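Long-range contacts in tRNA-splicing endonuclease (Sulfolobus tokodaii, PDB 2CV8), which probably cuts introns out of precursor tRNA at both splice sites, leaving 2',3'-cyclic phosphate and 5'-hydroxyl ends: residues Asp8-Lys13 against Glu45-Leu50; Met24-Gly28 against Glu52-Leu56; Arg86-Leu90 against Ile131-Glu135; Leu90-Tyr94 against Ala112-Val116. The contacts are given in a common frame with arbitrary orientation. Numbering follows the deposited sequence.

Interaction 1: Asp8-Lys13 against Glu45-Leu50; sequences DKILIK and ELILSL
Four backbone hydrogen bonds hold this antiparallel strand pair of the N-terminal domain's mixed sheet together. I10 N donates to L48 O (2.8 Å) and L48 N returns a bond to I10 O (2.9 Å), both nearly straight; I12 N reaches L46 O at 2.9 Å, while L46 N to I12 O, at 3.1 Å and more bent, is weak. I10/L48 and I12/L46 are thus the hydrogen-bonded pairs, K9/S49 and L11/I47 the non-hydrogen-bonded ones, with CA-CA separations of 4.8 to 5.1 Å. The short axes of 9-12 and 46-49 approach to 4.8 Å at 156° between directions. This is no hairpin: helix 15-25 and strand 29-30 intervene in the chain, and strands 2-6 and 29-30 flank the pair in the six-stranded sheet. Past the last pair a water takes over, donating a hydrogen bond to D8 O (2.9 Å) and accepting one from L50 N (3.1 Å), where S49 serves as N-cap of helix 50-58.

One face carries I10, I12, L46 and L48, all buried; helix 15-25 covers its I12/L46 end, A18 touching both. I12 CB and L46 CB come within 3.6 Å, I10 CB and L48 CB within 4.3 Å. The other face, with K9, L11 and I47, is more open: L11 (t,p) sets CD1 4.2 Å from I47 CG1. At the helix end, I10 (m,t) extends CD1 to 4.2 Å from L50 CD2.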
loop_
_atom_site.group_PDB
_atom_site.type_symbol
_atom_site.label_atom_id
_atom_site.label_comp_id
_atom_site.label_asym_id
_atom_site.label_seq_id
_atom_site.Cartn_x
_atom_site.Cartn_y
_atom_site.Cartn_z
ATOM N N ASP B 8 -10.278 -0.043 -28.957
ATOM C CA ASP B 8 -9.906 0.570 -27.688
ATOM C C ASP B 8 -8.580 1.335 -27.796
ATOM O O ASP B 8 -8.016 1.783 -26.788
ATOM C CB ASP B 8 -9.790 -0.512 -26.614
ATOM C CG ASP B 8 -8.844 -1.633 -27.016
ATOM O OD1 ASP B 8 -8.594 -2.527 -26.179
ATOM O OD2 ASP B 8 -8.354 -1.622 -28.168
ATOM N N LYS B 9 -8.090 1.481 -29.023
ATOM C CA LYS B 9 -6.847 2.188 -29.266
ATOM C C LYS B 9 -6.944 3.221 -30.387
ATOM O O LYS B 9 -7.923 3.256 -31.136
ATOM C CB LYS B 9 -5.736 1.185 -29.554
ATOM C CG LYS B 9 -5.271 0.488 -28.292
ATOM C CD LYS B 9 -4.096 -0.446 -28.533
ATOM C CE LYS B 9 -3.496 -0.899 -27.207
ATOM N NZ LYS B 9 -4.536 -1.462 -26.287
ATOM N N ILE B 10 -5.927 4.070 -30.487
ATOM C CA ILE B 10 -5.892 5.109 -31.506
ATOM C C ILE B 10 -4.666 4.994 -32.398
ATOM O O ILE B 10 -3.528 5.029 -31.934
ATOM C CB ILE B 10 -5.949 6.493 -30.851
ATOM C CG1 ILE B 10 -7.334 6.683 -30.232
ATOM C CG2 ILE B 10 -5.662 7.582 -31.864
ATOM C CD1 ILE B 10 -7.455 7.899 -29.389
ATOM N N LEU B 11 -4.921 4.866 -33.690
ATOM C CA LEU B 11 -3.882 4.700 -34.690
ATOM C C LEU B 11 -3.399 6.017 -35.291
ATOM O O LEU B 11 -4.203 6.878 -35.651
ATOM C CB LEU B 11 -4.430 3.797 -35.800
ATOM C CG LEU B 11 -3.529 3.291 -36.921
ATOM C CD1 LEU B 11 -2.523 2.289 -36.363
ATOM C CD2 LEU B 11 -4.394 2.639 -37.988
ATOM N N ILE B 12 -2.083 6.180 -35.386
ATOM C CA ILE B 12 -1.502 7.373 -36.003
ATOM C C ILE B 12 -0.801 6.838 -37.253
ATOM O O ILE B 12 0.329 6.339 -37.170
ATOM C CB ILE B 12 -0.443 8.055 -35.098
ATOM C CG1 ILE B 12 -1.084 8.538 -33.793
ATOM C CG2 ILE B 12 0.197 9.236 -35.847
ATOM C CD1 ILE B 12 -2.025 9.709 -33.960
ATOM N N LYS B 13 -1.474 6.943 -38.401
ATOM C CA LYS B 13 -0.948 6.438 -39.673
ATOM C C LYS B 13 0.165 7.254 -40.325
ATOM O O LYS B 13 1.037 6.693 -40.978
ATOM C CB LYS B 13 -2.102 6.245 -40.662
ATOM C CG LYS B 13 -2.980 7.471 -40.842
ATOM C CD LYS B 13 -4.346 7.094 -41.404
ATOM C CE LYS B 13 -5.113 6.194 -40.430
ATOM N NZ LYS B 13 -6.510 5.891 -40.873
ATOM N N GLU B 45 3.559 3.129 -37.814
ATOM C CA GLU B 45 2.456 3.866 -37.214
ATOM C C GLU B 45 2.538 3.912 -35.698
ATOM O O GLU B 45 2.822 2.920 -35.048
ATOM C CB GLU B 45 1.118 3.258 -37.651
ATOM C CG GLU B 45 1.126 1.758 -37.852
ATOM C CD GLU B 45 1.494 1.363 -39.266
ATOM O OE1 GLU B 45 1.339 0.177 -39.619
ATOM O OE2 GLU B 45 1.937 2.242 -40.029
ATOM N N LEU B 46 2.293 5.088 -35.149
ATOM C CA LEU B 46 2.336 5.297 -33.716
ATOM C C LEU B 46 1.014 4.809 -33.142
ATOM O O LEU B 46 -0.051 5.137 -33.656
ATOM C CB LEU B 46 2.533 6.798 -33.436
ATOM C CG LEU B 46 3.057 7.342 -32.100
ATOM C CD1 LEU B 46 1.934 7.501 -31.107
ATOM C CD2 LEU B 46 4.151 6.407 -31.576
ATOM N N ILE B 47 1.076 4.005 -32.091
ATOM C CA ILE B 47 -0.145 3.525 -31.467
ATOM C C ILE B 47 -0.362 4.124 -30.080
ATOM O O ILE B 47 0.449 3.950 -29.178
ATOM C CB ILE B 47 -0.162 1.991 -31.403
ATOM C CG1 ILE B 47 -0.488 1.455 -32.801
ATOM C CG2 ILE B 47 -1.197 1.505 -30.393
ATOM C CD1 ILE B 47 -0.868 0.007 -32.847
ATOM N N LEU B 48 -1.463 4.849 -29.928
ATOM C CA LEU B 48 -1.803 5.490 -28.666
ATOM C C LEU B 48 -2.961 4.786 -27.996
ATOM O O LEU B 48 -3.890 4.339 -28.656
ATOM C CB LEU B 48 -2.196 6.955 -28.890
ATOM C CG LEU B 48 -1.150 7.979 -29.346
ATOM C CD1 LEU B 48 -1.838 9.339 -29.529
ATOM C CD2 LEU B 48 -0.006 8.071 -28.317
ATOM N N SER B 49 -2.905 4.700 -26.674
ATOM C CA SER B 49 -3.969 4.080 -25.905
ATOM C C SER B 49 -5.036 5.145 -25.695
ATOM O O SER B 49 -4.752 6.341 -25.831
ATOM C CB SER B 49 -3.435 3.616 -24.555
ATOM O OG SER B 49 -2.964 4.705 -23.781
ATOM N N LEU B 50 -6.261 4.728 -25.381
ATOM C CA LEU B 50 -7.322 5.700 -25.154
ATOM C C LEU B 50 -6.927 6.718 -24.089
ATOM O O LEU B 50 -7.211 7.907 -24.230
ATOM C CB LEU B 50 -8.619 4.998 -24.759
ATOM C CG LEU B 50 -9.435 4.538 -25.968
ATOM C CD1 LEU B 50 -10.582 3.638 -25.531
ATOM C CD2 LEU B 50 -9.945 5.770 -26.709
HETATM O O HOH W 1 -6.152 1.722 -24.566
#

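Interaction 2: Met24-Gly28 against Glu52-Leu56; sequences MGYYG and EGVYL
Within the N-terminal domain, the turn that leaves helix 15-25 packs against one side of helix 50-58, and Y27 is the main bump. Y26 breaks the helix with positive phi (59/62); Y27 then goes extended (-103/148) and G28 returns to positive phi (60/176), which suits glycine. Y27 CA is 6.9 Å from E52 CA, the nearest CA pair. The side chain of Y26 lies about 7 Å from that of Y117, a predicted active-site residue.

With chi1 near -70° and chi2 at 84°, the Y27 ring drops into a hollow lined by E52, Y55 and L56, which span one helical turn (L56 N to E52 O, 2.9 Å). L56 (m,t) covers one ring face in a CH-pi contact, its CD2 3.8 Å from the centroid of the Y27 ring; Y55 (t) meets the ring edge, Y27 CE2 to Y55 CD2 being 3.9 Å. Y94 and L48 also touch Y27; R98 adds a cation-pi contact. Y55 OH bonds to E99, so helix 87-99 packs on this side of the contact. The selenomethionine M24, poorly ordered, adds its CE 4.1 Å from L56 CD2. E52 (m,t) reaches across to the turn, where E52 OE2 accepts a nearly straight hydrogen bond from G28 N at 2.8 Å.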
loop_
_atom_site.group_PDB
_atom_site.type_symbol
_atom_site.label_atom_id
_atom_site.label_comp_id
_atom_site.label_asym_id
_atom_site.label_seq_id
_atom_site.Cartn_x
_atom_site.Cartn_y
_atom_site.Cartn_z
HETATM N N MSE B 24 6.924 14.979 -28.661
HETATM C CA MSE B 24 6.261 15.810 -27.661
HETATM C C MSE B 24 6.638 15.405 -26.234
HETATM O O MSE B 24 7.010 16.248 -25.417
HETATM C CB MSE B 24 4.736 15.732 -27.823
HETATM C CG MSE B 24 4.176 16.415 -29.066
HETATM SE SE MSE B 24 2.223 16.308 -29.171
HETATM C CE MSE B 24 1.848 17.159 -27.470
ATOM N N GLY B 25 6.543 14.115 -25.936
ATOM C CA GLY B 25 6.875 13.654 -24.605
ATOM C C GLY B 25 6.756 12.159 -24.416
ATOM O O GLY B 25 6.276 11.698 -23.395
ATOM N N TYR B 26 7.211 11.394 -25.397
ATOM C CA TYR B 26 7.151 9.940 -25.319
ATOM C C TYR B 26 5.733 9.405 -25.146
ATOM O O TYR B 26 5.409 8.768 -24.145
ATOM C CB TYR B 26 8.035 9.430 -24.177
ATOM C CG TYR B 26 9.483 9.854 -24.303
ATOM C CD1 TYR B 26 9.921 11.074 -23.785
ATOM C CD2 TYR B 26 10.415 9.038 -24.952
ATOM C CE1 TYR B 26 11.252 11.474 -23.903
ATOM C CE2 TYR B 26 11.752 9.428 -25.079
ATOM C CZ TYR B 26 12.163 10.649 -24.548
ATOM O OH TYR B 26 13.485 11.035 -24.643
ATOM N N TYR B 27 4.886 9.684 -26.129
ATOM C CA TYR B 27 3.519 9.205 -26.116
ATOM C C TYR B 27 3.415 8.029 -27.088
ATOM O O TYR B 27 4.117 7.988 -28.102
ATOM C CB TYR B 27 2.550 10.301 -26.569
ATOM C CG TYR B 27 2.384 11.445 -25.597
ATOM C CD1 TYR B 27 3.279 12.510 -25.582
ATOM C CD2 TYR B 27 1.325 11.463 -24.694
ATOM C CE1 TYR B 27 3.118 13.563 -24.692
ATOM C CE2 TYR B 27 1.160 12.508 -23.794
ATOM C CZ TYR B 27 2.054 13.551 -23.801
ATOM O OH TYR B 27 1.878 14.581 -22.910
ATOM N N GLY B 28 2.539 7.081 -26.778
ATOM C CA GLY B 28 2.347 5.937 -27.646
ATOM C C GLY B 28 3.562 5.060 -27.882
ATOM O O GLY B 28 4.672 5.354 -27.430
ATOM N N GLU B 52 -3.979 7.895 -23.383
ATOM C CA GLU B 52 -3.089 8.870 -23.999
ATOM C C GLU B 52 -3.851 9.762 -24.990
ATOM O O GLU B 52 -3.714 10.991 -24.986
ATOM C CB GLU B 52 -1.962 8.162 -24.746
ATOM C CG GLU B 52 -1.020 7.404 -23.860
ATOM C CD GLU B 52 0.160 6.862 -24.623
ATOM O OE1 GLU B 52 -0.049 6.022 -25.520
ATOM O OE2 GLU B 52 1.298 7.279 -24.329
ATOM N N GLY B 53 -4.646 9.130 -25.850
ATOM C CA GLY B 53 -5.407 9.879 -26.831
ATOM C C GLY B 53 -6.353 10.901 -26.221
ATOM O O GLY B 53 -6.434 12.043 -26.681
ATOM N N VAL B 54 -7.081 10.487 -25.189
ATOM C CA VAL B 54 -8.020 11.372 -24.528
ATOM C C VAL B 54 -7.254 12.550 -23.926
ATOM O O VAL B 54 -7.721 13.689 -23.972
ATOM C CB VAL B 54 -8.831 10.608 -23.425
ATOM C CG1 VAL B 54 -9.703 11.578 -22.626
ATOM C CG2 VAL B 54 -9.720 9.554 -24.076
ATOM N N TYR B 55 -6.071 12.283 -23.378
ATOM C CA TYR B 55 -5.263 13.349 -22.793
ATOM C C TYR B 55 -4.854 14.354 -23.867
ATOM O O TYR B 55 -5.104 15.558 -23.728
ATOM C CB TYR B 55 -4.001 12.787 -22.131
ATOM C CG TYR B 55 -3.158 13.859 -21.470
ATOM C CD1 TYR B 55 -3.685 14.647 -20.449
ATOM C CD2 TYR B 55 -1.854 14.116 -21.893
ATOM C CE1 TYR B 55 -2.942 15.668 -19.866
ATOM C CE2 TYR B 55 -1.099 15.140 -21.317
ATOM C CZ TYR B 55 -1.658 15.910 -20.303
ATOM O OH TYR B 55 -0.947 16.929 -19.726
ATOM N N LEU B 56 -4.228 13.850 -24.936
ATOM C CA LEU B 56 -3.780 14.696 -26.037
ATOM C C LEU B 56 -4.911 15.514 -26.657
ATOM O O LEU B 56 -4.723 16.684 -27.017
ATOM C CB LEU B 56 -3.100 13.847 -27.109
ATOM C CG LEU B 56 -1.782 13.213 -26.655
ATOM C CD1 LEU B 56 -1.187 12.393 -27.797
ATOM C CD2 LEU B 56 -0.810 14.302 -26.204
#

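Interaction 3: Arg86-Leu90 against Ile131-Glu135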
loop_
_atom_site.group_PDB
_atom_site.type_symbol
_atom_site.label_atom_id
_atom_site.label_comp_id
_atom_site.label_asym_id
_atom_site.label_seq_id
_atom_site.Cartn_x
_atom_site.Cartn_y
_atom_site.Cartn_z
ATOM N N ARG B 86 -11.418 0.405 -15.270
ATOM C CA ARG B 86 -10.708 1.338 -14.391
ATOM C C ARG B 86 -10.266 2.604 -15.133
ATOM O O ARG B 86 -9.385 3.342 -14.674
ATOM C CB ARG B 86 -9.493 0.652 -13.760
ATOM C CG ARG B 86 -9.841 -0.543 -12.878
ATOM C CD ARG B 86 -8.606 -1.382 -12.599
ATOM N NE ARG B 86 -7.549 -0.593 -11.972
ATOM C CZ ARG B 86 -6.264 -0.654 -12.315
ATOM N NH1 ARG B 86 -5.868 -1.472 -13.288
ATOM N NH2 ARG B 86 -5.374 0.106 -11.687
ATOM N N PHE B 87 -10.903 2.867 -16.269
ATOM C CA PHE B 87 -10.567 4.032 -17.062
ATOM C C PHE B 87 -10.591 5.326 -16.258
ATOM O O PHE B 87 -9.667 6.128 -16.367
ATOM C CB PHE B 87 -11.510 4.179 -18.257
ATOM C CG PHE B 87 -11.161 5.342 -19.154
ATOM C CD1 PHE B 87 -10.226 5.195 -20.184
ATOM C CD2 PHE B 87 -11.710 6.608 -18.923
ATOM C CE1 PHE B 87 -9.841 6.285 -20.963
ATOM C CE2 PHE B 87 -11.331 7.712 -19.697
ATOM C CZ PHE B 87 -10.393 7.548 -20.718
ATOM N N ARG B 88 -11.640 5.536 -15.466
ATOM C CA ARG B 88 -11.750 6.753 -14.672
ATOM C C ARG B 88 -10.567 6.973 -13.736
ATOM O O ARG B 88 -9.964 8.054 -13.737
ATOM C CB ARG B 88 -13.042 6.769 -13.850
ATOM C CG ARG B 88 -14.302 7.022 -14.654
ATOM C CD ARG B 88 -15.402 7.586 -13.764
ATOM N NE ARG B 88 -16.654 7.761 -14.490
ATOM C CZ ARG B 88 -17.484 6.769 -14.800
ATOM N NH1 ARG B 88 -17.196 5.525 -14.436
ATOM N NH2 ARG B 88 -18.596 7.019 -15.480
ATOM N N ILE B 89 -10.218 5.966 -12.942
ATOM C CA ILE B 89 -9.117 6.162 -12.021
ATOM C C ILE B 89 -7.792 6.194 -12.745
ATOM O O ILE B 89 -6.878 6.913 -12.320
ATOM C CB ILE B 89 -9.084 5.089 -10.912
ATOM C CG1 ILE B 89 -8.864 3.707 -11.503
ATOM C CG2 ILE B 89 -10.379 5.117 -10.147
ATOM C CD1 ILE B 89 -8.628 2.647 -10.448
ATOM N N LEU B 90 -7.690 5.436 -13.840
ATOM C CA LEU B 90 -6.452 5.395 -14.624
ATOM C C LEU B 90 -6.180 6.709 -15.349
ATOM O O LEU B 90 -5.042 7.174 -15.398
ATOM C CB LEU B 90 -6.488 4.255 -15.643
ATOM C CG LEU B 90 -6.330 2.837 -15.082
ATOM C CD1 LEU B 90 -6.520 1.842 -16.189
ATOM C CD2 LEU B 90 -4.972 2.668 -14.426
ATOM N N ILE B 131 0.393 2.588 -9.218
ATOM C CA ILE B 131 -0.796 1.772 -9.373
ATOM C C ILE B 131 -1.963 2.640 -8.953
ATOM O O ILE B 131 -2.047 3.050 -7.795
ATOM C CB ILE B 131 -0.731 0.522 -8.490
ATOM C CG1 ILE B 131 0.162 -0.530 -9.167
ATOM C CG2 ILE B 131 -2.132 0.012 -8.215
ATOM C CD1 ILE B 131 0.463 -1.720 -8.318
ATOM N N ALA B 132 -2.845 2.937 -9.905
ATOM C CA ALA B 132 -4.008 3.773 -9.635
ATOM C C ALA B 132 -5.083 3.005 -8.869
ATOM O O ALA B 132 -5.338 1.828 -9.135
ATOM C CB ALA B 132 -4.575 4.310 -10.937
ATOM N N LEU B 133 -5.714 3.686 -7.918
ATOM C CA LEU B 133 -6.744 3.069 -7.110
ATOM C C LEU B 133 -7.906 3.997 -6.807
ATOM O O LEU B 133 -7.760 5.220 -6.763
ATOM C CB LEU B 133 -6.135 2.570 -5.800
ATOM C CG LEU B 133 -6.351 1.092 -5.499
ATOM C CD1 LEU B 133 -5.973 0.229 -6.711
ATOM C CD2 LEU B 133 -5.534 0.724 -4.287
ATOM N N ASP B 134 -9.065 3.384 -6.606
ATOM C CA ASP B 134 -10.290 4.088 -6.277
ATOM C C ASP B 134 -10.275 4.097 -4.748
ATOM O O ASP B 134 -10.249 3.050 -4.107
ATOM C CB ASP B 134 -11.459 3.307 -6.881
ATOM C CG ASP B 134 -12.805 3.716 -6.329
ATOM O OD1 ASP B 134 -12.954 4.836 -5.786
ATOM O OD2 ASP B 134 -13.734 2.891 -6.458
ATOM N N GLU B 135 -10.176 5.294 -4.174
ATOM C CA GLU B 135 -10.089 5.443 -2.725
ATOM C C GLU B 135 -11.002 4.514 -1.940
ATOM O O GLU B 135 -10.634 4.031 -0.865
ATOM C CB GLU B 135 -10.366 6.892 -2.318
ATOM C CG GLU B 135 -11.771 7.385 -2.646
ATOM C CD GLU B 135 -11.989 8.848 -2.273
ATOM O OE1 GLU B 135 -13.081 9.379 -2.572
ATOM O OE2 GLU B 135 -11.071 9.462 -1.683
#
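I89 and A132 carry most of this contact, the first turn of helix 87-99 laid on strand 128-134. I89, with CB pointing at the strand, runs along its backbone: CD1 is 3.6 Å from A132 O and 3.9 Å from L133 CA, while CG2 lies 3.9 Å from D134 CB. The small A132 lets the helix come close, its CA 5.8 Å from L90 CA, and its CB is touched by L90 CD2 at 3.9 Å.

R86, third in buried area and the N-cap residue, stretches its guanidinium across to the strand, so that NH2 donates to A132 O at 3.1 Å, edge-on to the group. The same NH2 forms a salt bridge with D113, whose carboxylate also accepts from A132 N. The backbone O of D134 also hydrogen-bonds to S141 of the second subunit.

An apolar seam thus has a charged border: R86 and D113 meet the carbonyl and amide of A132, probably helping to hold the helix start beside the strand, polar backbone bonds complementing the packing on the A132 methyl.

Interaction 4: Leu90-Tyr94 against Ala112-Val116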
loop_
_atom_site.group_PDB
_atom_site.type_symbol
_atom_site.label_atom_id
_atom_site.label_comp_id
_atom_site.label_asym_id
_atom_site.label_seq_id
_atom_site.Cartn_x
_atom_site.Cartn_y
_atom_site.Cartn_z
ATOM N N LEU B 90 -7.690 5.436 -13.840
ATOM C CA LEU B 90 -6.452 5.395 -14.624
ATOM C C LEU B 90 -6.180 6.709 -15.349
ATOM O O LEU B 90 -5.042 7.174 -15.398
ATOM C CB LEU B 90 -6.488 4.255 -15.643
ATOM C CG LEU B 90 -6.330 2.837 -15.082
ATOM C CD1 LEU B 90 -6.520 1.842 -16.189
ATOM C CD2 LEU B 90 -4.972 2.668 -14.426
ATOM N N TYR B 91 -7.222 7.312 -15.913
ATOM C CA TYR B 91 -7.041 8.576 -16.607
ATOM C C TYR B 91 -6.765 9.686 -15.590
ATOM O O TYR B 91 -6.001 10.616 -15.856
ATOM C CB TYR B 91 -8.275 8.939 -17.443
ATOM C CG TYR B 91 -8.120 10.280 -18.125
ATOM C CD1 TYR B 91 -7.301 10.426 -19.251
ATOM C CD2 TYR B 91 -8.712 11.428 -17.590
ATOM C CE1 TYR B 91 -7.074 11.684 -19.824
ATOM C CE2 TYR B 91 -8.484 12.682 -18.149
ATOM C CZ TYR B 91 -7.667 12.804 -19.266
ATOM O OH TYR B 91 -7.446 14.049 -19.814
ATOM N N SER B 92 -7.386 9.588 -14.424
ATOM C CA SER B 92 -7.182 10.594 -13.390
ATOM C C SER B 92 -5.724 10.671 -12.973
ATOM O O SER B 92 -5.177 11.769 -12.848
ATOM C CB SER B 92 -8.064 10.304 -12.171
ATOM O OG SER B 92 -9.434 10.502 -12.490
ATOM N N VAL B 93 -5.090 9.516 -12.767
ATOM C CA VAL B 93 -3.681 9.519 -12.381
ATOM C C VAL B 93 -2.815 9.870 -13.596
ATOM O O VAL B 93 -1.855 10.638 -13.479
ATOM C CB VAL B 93 -3.203 8.146 -11.815
ATOM C CG1 VAL B 93 -1.750 8.255 -11.349
ATOM C CG2 VAL B 93 -4.067 7.712 -10.649
ATOM N N TYR B 94 -3.146 9.317 -14.760
ATOM C CA TYR B 94 -2.360 9.618 -15.949
ATOM C C TYR B 94 -2.272 11.119 -16.138
ATOM O O TYR B 94 -1.178 11.691 -16.214
ATOM C CB TYR B 94 -2.983 9.032 -17.211
ATOM C CG TYR B 94 -2.129 9.296 -18.433
ATOM C CD1 TYR B 94 -1.078 8.456 -18.766
ATOM C CD2 TYR B 94 -2.335 10.421 -19.210
ATOM C CE1 TYR B 94 -0.252 8.728 -19.843
ATOM C CE2 TYR B 94 -1.510 10.713 -20.289
ATOM C CZ TYR B 94 -0.468 9.864 -20.599
ATOM O OH TYR B 94 0.375 10.186 -21.631
ATOM N N ALA B 112 2.434 -2.980 -12.859
ATOM C CA ALA B 112 1.841 -1.770 -12.316
ATOM C C ALA B 112 1.122 -1.075 -13.462
ATOM O O ALA B 112 1.236 -1.493 -14.615
ATOM C CB ALA B 112 2.921 -0.867 -11.752
ATOM N N ASP B 113 0.379 -0.018 -13.152
ATOM C CA ASP B 113 -0.344 0.708 -14.184
ATOM C C ASP B 113 0.577 1.619 -14.973
ATOM O O ASP B 113 0.560 1.617 -16.200
ATOM C CB ASP B 113 -1.471 1.534 -13.569
ATOM C CG ASP B 113 -2.550 0.672 -12.954
ATOM O OD1 ASP B 113 -3.023 -0.263 -13.647
ATOM O OD2 ASP B 113 -2.927 0.936 -11.785
ATOM N N PHE B 114 1.395 2.389 -14.273
ATOM C CA PHE B 114 2.284 3.312 -14.956
ATOM C C PHE B 114 3.742 3.244 -14.543
ATOM O O PHE B 114 4.079 2.779 -13.452
ATOM C CB PHE B 114 1.795 4.746 -14.741
ATOM C CG PHE B 114 0.353 4.952 -15.078
ATOM C CD1 PHE B 114 -0.555 5.340 -14.090
ATOM C CD2 PHE B 114 -0.105 4.771 -16.389
ATOM C CE1 PHE B 114 -1.909 5.550 -14.398
ATOM C CE2 PHE B 114 -1.451 4.978 -16.712
ATOM C CZ PHE B 114 -2.354 5.365 -15.716
ATOM N N ALA B 115 4.598 3.716 -15.447
ATOM C CA ALA B 115 6.035 3.811 -15.220
ATOM C C ALA B 115 6.295 5.308 -15.390
ATOM O O ALA B 115 6.429 5.805 -16.503
ATOM C CB ALA B 115 6.791 3.025 -16.249
ATOM N N VAL B 116 6.336 6.027 -14.276
ATOM C CA VAL B 116 6.535 7.464 -14.301
ATOM C C VAL B 116 8.009 7.861 -14.288
ATOM O O VAL B 116 8.797 7.338 -13.498
ATOM C CB VAL B 116 5.814 8.114 -13.110
ATOM C CG1 VAL B 116 5.811 9.606 -13.254
ATOM C CG2 VAL B 116 4.392 7.591 -13.028
#
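This is an apolar helix-on-sheet contact deep in the molecule, where helix 87-99 lies over strand 114-117 of the catalytic domain's five-stranded mixed sheet. The helix 90-94 and strand 114-116 axes run almost parallel, 6° apart, at a distance of 11.1 Å, and no hydrogen bond joins the segments.

F114 does most of the work. Its ring reaches across to the helix between L90, V93 and Y94: CZ lies 4.0 Å from both L90 CD2 and Y94 CB, while CE1 is 3.9 Å from V93 CB. The ring's edge meets the backbone too, F114 CZ coming to 3.3 Å from L90 O, an oxygen already bonded to Y94 N one turn on. L90 CD2 packs on the carboxylate carbon D113 CG at 3.5 Å, while D113 OD2 takes the salt bridge from R86 and the bond from A132 N. I51 of helix 50-58 also touches L90 and Y94.

D113 and F114 both face V130 on the neighbouring strand, a classic beta bulge. F114 leads along its strand toward Y117, a predicted active-site residue, the two side chains being about 8 Å apart; the helix-backed sheet fits the PDDEXK-like catalytic domain of tRNA-intron endonucleases.

Interactions 1 and 2 belong to the N-terminal domain, interactions 3 and 4 to the catalytic one. Interaction 1 is strand pairing, carried by backbone bonds and open on one face; the others rest mainly on side chains, with a side-chain-to-backbone hydrogen bond in 2 and in 3. Interactions 2 and 4 are buried and meet at the domain interface, Y27 and Y55 packing on Y94, whereas interaction 3 is partly exposed and borders the second subunit. L48 joins 1 to 2 by packing on Y27 and L56. Interactions 3 and 4 share L90 and helix 87-99 over adjacent strands, tied by the R86–D113 salt bridge; 3 is polar at its edge, 4 mostly apolar.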